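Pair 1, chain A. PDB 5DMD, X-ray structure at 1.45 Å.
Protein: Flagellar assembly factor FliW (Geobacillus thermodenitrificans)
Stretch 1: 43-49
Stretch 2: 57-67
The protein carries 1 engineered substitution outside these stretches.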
# COMPACT_ATOMS: atom_id res chain seq x y z
N THR A 43 1.69 -15.77 -1.26
CA THR A 43 2.33 -14.90 -0.28
C THR A 43 1.31 -13.94 0.31
O THR A 43 0.23 -13.75 -0.26
CB THR A 43 3.47 -14.08 -0.92
OG1 THR A 43 2.95 -13.32 -2.02
CG2 THR A 43 4.58 -15.00 -1.42
N PRO A 44 1.63 -13.33 1.45
CA PRO A 44 0.78 -12.26 1.98
C PRO A 44 1.06 -10.93 1.30
O PRO A 44 0.70 -9.87 1.84
CB PRO A 44 1.15 -12.21 3.47
CG PRO A 44 2.02 -13.41 3.73
CD PRO A 44 2.67 -13.72 2.43
N PHE A 45 1.68 -10.96 0.13
CA PHE A 45 2.17 -9.76 -0.53
C PHE A 45 1.33 -9.43 -1.76
O PHE A 45 0.98 -10.32 -2.55
CB PHE A 45 3.64 -9.93 -0.94
CG PHE A 45 4.52 -10.34 0.19
CD1 PHE A 45 4.42 -9.74 1.43
CD2 PHE A 45 5.44 -11.37 0.03
CE1 PHE A 45 5.23 -10.13 2.47
CE2 PHE A 45 6.25 -11.76 1.07
CZ PHE A 45 6.14 -11.15 2.29
N ILE A 46 1.04 -8.15 -1.91
CA ILE A 46 0.29 -7.60 -3.04
C ILE A 46 1.14 -6.50 -3.64
O ILE A 46 1.76 -5.72 -2.90
CB ILE A 46 -1.07 -7.02 -2.58
CG1 ILE A 46 -1.88 -8.03 -1.76
CG2 ILE A 46 -1.88 -6.49 -3.77
CD1 ILE A 46 -1.60 -8.00 -0.27
N ILE A 47 1.19 -6.42 -4.97
CA ILE A 47 1.93 -5.38 -5.68
C ILE A 47 0.98 -4.25 -6.03
O ILE A 47 -0.03 -4.46 -6.72
CB ILE A 47 2.61 -5.91 -6.94
CG1 ILE A 47 3.50 -7.10 -6.60
CG2 ILE A 47 3.44 -4.79 -7.58
CD1 ILE A 47 4.55 -6.79 -5.55
N LEU A 48 1.30 -3.04 -5.58
CA LEU A 48 0.62 -1.83 -6.06
C LEU A 48 1.32 -1.42 -7.35
O LEU A 48 2.40 -0.83 -7.32
CB LEU A 48 0.71 -0.74 -4.99
CG LEU A 48 -0.00 0.57 -5.33
CD1 LEU A 48 -1.51 0.36 -5.41
CD2 LEU A 48 0.36 1.64 -4.29
N GLN A 49 0.71 -1.73 -8.49
CA GLN A 49 1.35 -1.63 -9.80
C GLN A 49 0.77 -0.47 -10.60
O GLN A 49 -0.44 -0.45 -10.87
CB GLN A 49 1.14 -2.93 -10.58
CG GLN A 49 1.66 -2.90 -12.01
CD GLN A 49 3.18 -2.84 -12.07
OE1 GLN A 49 3.87 -3.72 -11.57
NE2 GLN A 49 3.69 -1.77 -12.67
N GLY A 57 6.19 -0.35 -9.03
CA GLY A 57 5.43 -1.40 -8.40
C GLY A 57 5.88 -1.64 -6.97
O GLY A 57 6.96 -2.19 -6.74
N PHE A 58 5.06 -1.24 -6.01
CA PHE A 58 5.41 -1.33 -4.59
C PHE A 58 4.91 -2.62 -3.96
O PHE A 58 3.83 -3.11 -4.30
CB PHE A 58 4.83 -0.13 -3.84
CG PHE A 58 5.23 1.20 -4.41
CD1 PHE A 58 4.47 1.81 -5.40
CD2 PHE A 58 6.36 1.85 -3.95
CE1 PHE A 58 4.85 3.04 -5.93
CE2 PHE A 58 6.74 3.09 -4.47
CZ PHE A 58 5.99 3.68 -5.46
N VAL A 59 5.69 -3.15 -3.02
CA VAL A 59 5.31 -4.36 -2.30
C VAL A 59 4.49 -3.97 -1.08
O VAL A 59 4.97 -3.23 -0.22
CB VAL A 59 6.54 -5.17 -1.88
CG1 VAL A 59 6.10 -6.41 -1.13
CG2 VAL A 59 7.38 -5.53 -3.10
N LEU A 60 3.27 -4.50 -0.99
CA LEU A 60 2.34 -4.18 0.08
C LEU A 60 2.04 -5.41 0.92
O LEU A 60 2.08 -6.55 0.43
CB LEU A 60 1.01 -3.69 -0.49
CG LEU A 60 0.84 -2.21 -0.86
CD1 LEU A 60 2.00 -1.66 -1.66
CD2 LEU A 60 -0.46 -2.07 -1.64
N ILE A 61 1.74 -5.18 2.19
CA ILE A 61 1.11 -6.18 3.04
C ILE A 61 -0.13 -5.57 3.65
O ILE A 61 -0.24 -4.34 3.79
CB ILE A 61 2.02 -6.69 4.19
CG1 ILE A 61 2.52 -5.54 5.06
CG2 ILE A 61 3.20 -7.47 3.64
CD1 ILE A 61 3.05 -5.98 6.44
N GLU A 62 -1.06 -6.42 4.02
CA GLU A 62 -2.09 -5.98 4.94
C GLU A 62 -1.45 -5.86 6.32
O GLU A 62 -0.85 -6.82 6.81
CB GLU A 62 -3.21 -7.01 4.95
CG GLU A 62 -4.33 -6.67 5.89
CD GLU A 62 -5.43 -5.94 5.18
OE1 GLU A 62 -5.75 -4.80 5.59
OE2 GLU A 62 -5.95 -6.47 4.18
N PRO A 63 -1.53 -4.69 6.97
CA PRO A 63 -0.67 -4.46 8.14
C PRO A 63 -0.93 -5.38 9.31
O PRO A 63 0.01 -5.74 10.02
CB PRO A 63 -0.96 -2.99 8.51
CG PRO A 63 -2.19 -2.63 7.74
CD PRO A 63 -2.22 -3.48 6.53
N PHE A 64 -2.18 -5.79 9.54
CA PHE A 64 -2.49 -6.53 10.76
C PHE A 64 -1.86 -7.91 10.77
O PHE A 64 -1.71 -8.50 11.85
CB PHE A 64 -4.01 -6.61 10.92
CG PHE A 64 -4.69 -5.27 10.81
CD1 PHE A 64 -4.68 -4.38 11.86
CD2 PHE A 64 -5.31 -4.90 9.62
CE1 PHE A 64 -5.30 -3.15 11.76
CE2 PHE A 64 -5.93 -3.67 9.51
CZ PHE A 64 -5.92 -2.79 10.58
N SER A 65 -1.45 -8.42 9.61
CA SER A 65 -0.81 -9.73 9.55
C SER A 65 0.52 -9.74 10.30
O SER A 65 0.92 -10.78 10.84
CB SER A 65 -0.60 -10.13 8.09
OG SER A 65 0.15 -9.14 7.39
N TYR A 66 1.22 -8.60 10.34
CA TYR A 66 2.49 -8.49 11.04
C TYR A 66 2.46 -7.51 12.20
O TYR A 66 3.35 -7.56 13.05
CB TYR A 66 3.60 -8.05 10.07
CG TYR A 66 4.02 -9.12 9.07
CD1 TYR A 66 3.37 -9.22 7.84
CD2 TYR A 66 5.03 -10.01 9.35
CE1 TYR A 66 3.74 -10.19 6.92
CE2 TYR A 66 5.41 -10.98 8.44
CZ TYR A 66 4.76 -11.07 7.23
OH TYR A 66 5.12 -12.03 6.31
N PHE A 67 1.45 -6.63 12.26
CA PHE A 67 1.39 -5.54 13.23
C PHE A 67 -0.02 -5.55 13.79
O PHE A 67 -0.87 -4.73 13.41
CB PHE A 67 1.74 -4.21 12.56
CG PHE A 67 3.12 -4.20 11.96
CD1 PHE A 67 4.25 -4.17 12.79
CD2 PHE A 67 3.29 -4.29 10.59
CE1 PHE A 67 5.51 -4.16 12.24
CE2 PHE A 67 4.56 -4.30 10.05
CZ PHE A 67 5.67 -4.24 10.87
O HOH W 1 -0.79 -9.17 3.63

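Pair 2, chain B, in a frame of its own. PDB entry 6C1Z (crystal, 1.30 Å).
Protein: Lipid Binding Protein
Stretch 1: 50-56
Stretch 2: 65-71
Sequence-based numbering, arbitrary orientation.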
# COMPACT_ATOMS: atom_id res chain seq x y z
N GLY B 50 -6.80 18.93 -2.74
CA GLY B 50 -6.99 19.37 -4.11
C GLY B 50 -7.12 18.16 -5.01
O GLY B 50 -8.07 17.38 -4.87
N ASP B 51 -6.15 17.97 -5.90
CA ASP B 51 -6.07 16.77 -6.72
C ASP B 51 -4.95 15.82 -6.32
O ASP B 51 -4.63 14.90 -7.07
CB ASP B 51 -6.00 17.10 -8.21
CG ASP B 51 -4.70 17.75 -8.63
OD1 ASP B 51 -3.94 18.24 -7.77
OD2 ASP B 51 -4.45 17.77 -9.86
N THR B 52 -4.35 16.01 -5.14
CA THR B 52 -3.26 15.16 -4.68
C THR B 52 -3.77 14.24 -3.57
O THR B 52 -4.22 14.71 -2.51
CB THR B 52 -2.06 15.97 -4.19
OG1 THR B 52 -1.59 16.79 -5.27
CG2 THR B 52 -0.95 15.04 -3.73
N TRP B 53 -3.66 12.93 -3.79
CA TRP B 53 -3.99 11.95 -2.78
C TRP B 53 -2.81 11.76 -1.83
O TRP B 53 -1.65 11.81 -2.22
CB TRP B 53 -4.34 10.60 -3.44
CG TRP B 53 -5.69 10.64 -4.09
CD1 TRP B 53 -5.95 10.93 -5.40
CD2 TRP B 53 -6.95 10.42 -3.46
NE1 TRP B 53 -7.30 10.91 -5.61
CE2 TRP B 53 -7.94 10.59 -4.45
CE3 TRP B 53 -7.34 10.11 -2.15
CZ2 TRP B 53 -9.30 10.47 -4.16
CZ3 TRP B 53 -8.68 9.98 -1.87
CH2 TRP B 53 -9.65 10.16 -2.88
N HIS B 54 -3.14 11.42 -0.59
CA HIS B 54 -2.14 11.07 0.42
C HIS B 54 -2.58 9.77 1.07
O HIS B 54 -3.70 9.68 1.60
CB HIS B 54 -2.02 12.19 1.45
CG HIS B 54 -1.51 13.46 0.86
ND1 HIS B 54 -0.16 13.76 0.83
CD2 HIS B 54 -2.13 14.50 0.26
CE1 HIS B 54 0.02 14.94 0.25
NE2 HIS B 54 -1.16 15.40 -0.11
N PHE B 55 -1.75 8.74 0.98
CA PHE B 55 -1.93 7.47 1.68
C PHE B 55 -0.78 7.40 2.66
O PHE B 55 0.36 7.10 2.28
CB PHE B 55 -1.87 6.27 0.72
CG PHE B 55 -3.17 5.96 -0.03
CD1 PHE B 55 -3.88 6.94 -0.70
CD2 PHE B 55 -3.66 4.67 -0.04
CE1 PHE B 55 -5.06 6.62 -1.40
CE2 PHE B 55 -4.84 4.36 -0.73
CZ PHE B 55 -5.52 5.33 -1.40
N ASN B 56 -1.07 7.70 3.90
CA ASN B 56 -0.04 7.78 4.92
C ASN B 56 -0.24 6.64 5.90
O ASN B 56 -1.31 6.52 6.51
CB ASN B 56 -0.13 9.12 5.64
CG ASN B 56 0.12 10.29 4.72
OD1 ASN B 56 0.80 10.15 3.70
ND2 ASN B 56 -0.40 11.45 5.08
N LYS B 65 4.70 7.86 4.11
CA LYS B 65 3.77 8.82 3.53
C LYS B 65 3.92 8.79 2.02
O LYS B 65 5.03 8.90 1.49
CB LYS B 65 4.02 10.22 4.10
CG LYS B 65 3.97 10.26 5.63
CD LYS B 65 3.53 11.61 6.18
CE LYS B 65 4.57 12.69 5.95
NZ LYS B 65 4.16 14.01 6.52
N LEU B 66 2.82 8.60 1.34
CA LEU B 66 2.81 8.52 -0.10
C LEU B 66 1.85 9.57 -0.61
O LEU B 66 0.68 9.58 -0.21
CB LEU B 66 2.37 7.12 -0.52
CG LEU B 66 2.28 6.86 -2.02
CD1 LEU B 66 3.64 6.98 -2.68
CD2 LEU B 66 1.71 5.48 -2.24
N ALA B 67 2.31 10.41 -1.52
CA ALA B 67 1.50 11.40 -2.19
C ALA B 67 1.53 11.08 -3.68
O ALA B 67 2.56 10.68 -4.22
CB ALA B 67 2.06 12.80 -1.96
N PHE B 68 0.39 11.23 -4.35
CA PHE B 68 0.35 10.97 -5.78
C PHE B 68 -0.86 11.63 -6.39
O PHE B 68 -1.86 11.93 -5.71
CB PHE B 68 0.33 9.46 -6.06
CG PHE B 68 -0.85 8.74 -5.44
CD1 PHE B 68 -2.06 8.61 -6.12
CD2 PHE B 68 -0.75 8.17 -4.19
CE1 PHE B 68 -3.12 7.95 -5.56
CE2 PHE B 68 -1.83 7.48 -3.62
CZ PHE B 68 -3.02 7.39 -4.29
N LYS B 69 -0.79 11.81 -7.71
CA LYS B 69 -1.97 12.08 -8.52
C LYS B 69 -2.31 10.87 -9.35
O LYS B 69 -1.43 10.16 -9.86
CB LYS B 69 -1.77 13.30 -9.40
CG LYS B 69 -1.45 14.54 -8.59
CD LYS B 69 -1.27 15.75 -9.46
CE LYS B 69 -0.71 16.92 -8.68
NZ LYS B 69 -1.68 17.46 -7.69
N ILE B 70 -3.61 10.56 -9.41
CA ILE B 70 -4.11 9.45 -10.21
C ILE B 70 -3.64 9.61 -11.65
O ILE B 70 -3.72 10.71 -12.21
CB ILE B 70 -5.65 9.42 -10.09
CG1 ILE B 70 -6.08 9.04 -8.68
CG2 ILE B 70 -6.27 8.48 -11.08
CD1 ILE B 70 -5.66 7.68 -8.30
N ARG B 71 -3.13 8.52 -12.24
CA ARG B 71 -2.73 8.44 -13.64
C ARG B 71 -1.41 9.12 -13.96
O ARG B 71 -1.03 9.19 -15.13
CB ARG B 71 -3.81 8.95 -14.60
CG ARG B 71 -5.14 8.20 -14.50
CD ARG B 71 -6.25 8.88 -15.32
NE ARG B 71 -6.21 10.33 -15.13
CZ ARG B 71 -6.89 10.98 -14.20
NH1 ARG B 71 -7.71 10.34 -13.37
NH2 ARG B 71 -6.77 12.30 -14.08
O HOH W 2 -5.34 12.60 -8.37

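Pair 1, from the flagellar assembly factor FliW, and pair 2, from a lipid binding protein, are both built on two neighbouring antiparallel strands. Their N-to-C directions lie at 150° in pair 1 and 164° in pair 2, with closest axial approaches of 4.5 and 4.7 Å, and 14 central residues superpose with an RMSD of 0.8 Å. The buried surface is likewise similar, 604 and 578 Å².

The register is conserved bond for bond. In pair 1, Ile A46 and Leu A60 form a hydrogen-bonded pair, with Ile A46 N to Leu A60 O at 3.0 Å and Leu A60 N to Ile A46 O at 2.7 Å. The matching residues of pair 2, Trp B53 and Phe B68, are joined by Trp B53 N to Phe B68 O at 2.8 Å and Phe B68 N to Trp B53 O at 3.0 Å. Two residues further on, Leu A48 with Phe A58 corresponds to Phe B55 with Leu B66, again closed by two backbone bonds. Between these rungs the strands approach closely enough for CA-H...O contacts: Ile A47 CA lies 3.3 Å from Phe A58 O, and its counterpart His B54 CA lies 3.3 Å from Leu B66 O.

A water extends both ladders at the same end. Water 1 donates to Pro A44 O (2.4 Å) and accepts from Glu A62 N (2.8 Å); water 2 donates to Asp B51 O (2.7 Å) and accepts from Ile B70 N (2.9 Å). Since Pro A44 matches Asp B51 and Glu A62 matches Ile B70, the water bridges equivalent backbone atoms despite the different side chains.

The face bearing the hydrogen-bonded pairs is filled differently. In pair 1 it is largely aliphatic: Leu A60 CD1 reaches Leu A48 CB at 3.7 Å, while Leu A48 CD2 approaches Phe A58 CD1 at 4.3 Å. In pair 2, Phe B68 replaces Leu A60 and packs against two aromatic residues. Trp B53 CB sits over one face of its ring, 3.8 Å from the Phe B68 centroid, and Phe B55 CD1 meets its edge, 3.6 Å from Phe B68 CE2. The Trp B53 five-membered ring and the Phe B68 ring are nearly parallel but slid apart, so direct overlap is slight.

On the other face, Ile A47 CD1 packs on Val A59 CG2 at 3.9 Å; at the matched positions, His B54 CE1 approaches the smaller Ala B67 CB at 3.7 Å. The sharpest chemical change is at Phe A45 and Ile A61, where Phe A45 CD1 touches Ile A61 CG2 at 3.4 Å. Their counterparts, Thr B52 and Lys B69, make a polar contact instead: Lys B69 NZ donates to Thr B52 OG1 at 2.5 Å and forms a very short salt bridge with Asp B51 OD1 at 2.4 Å. The same backbone frame thus accommodates an apolar contact in one protein and a charged one in the other.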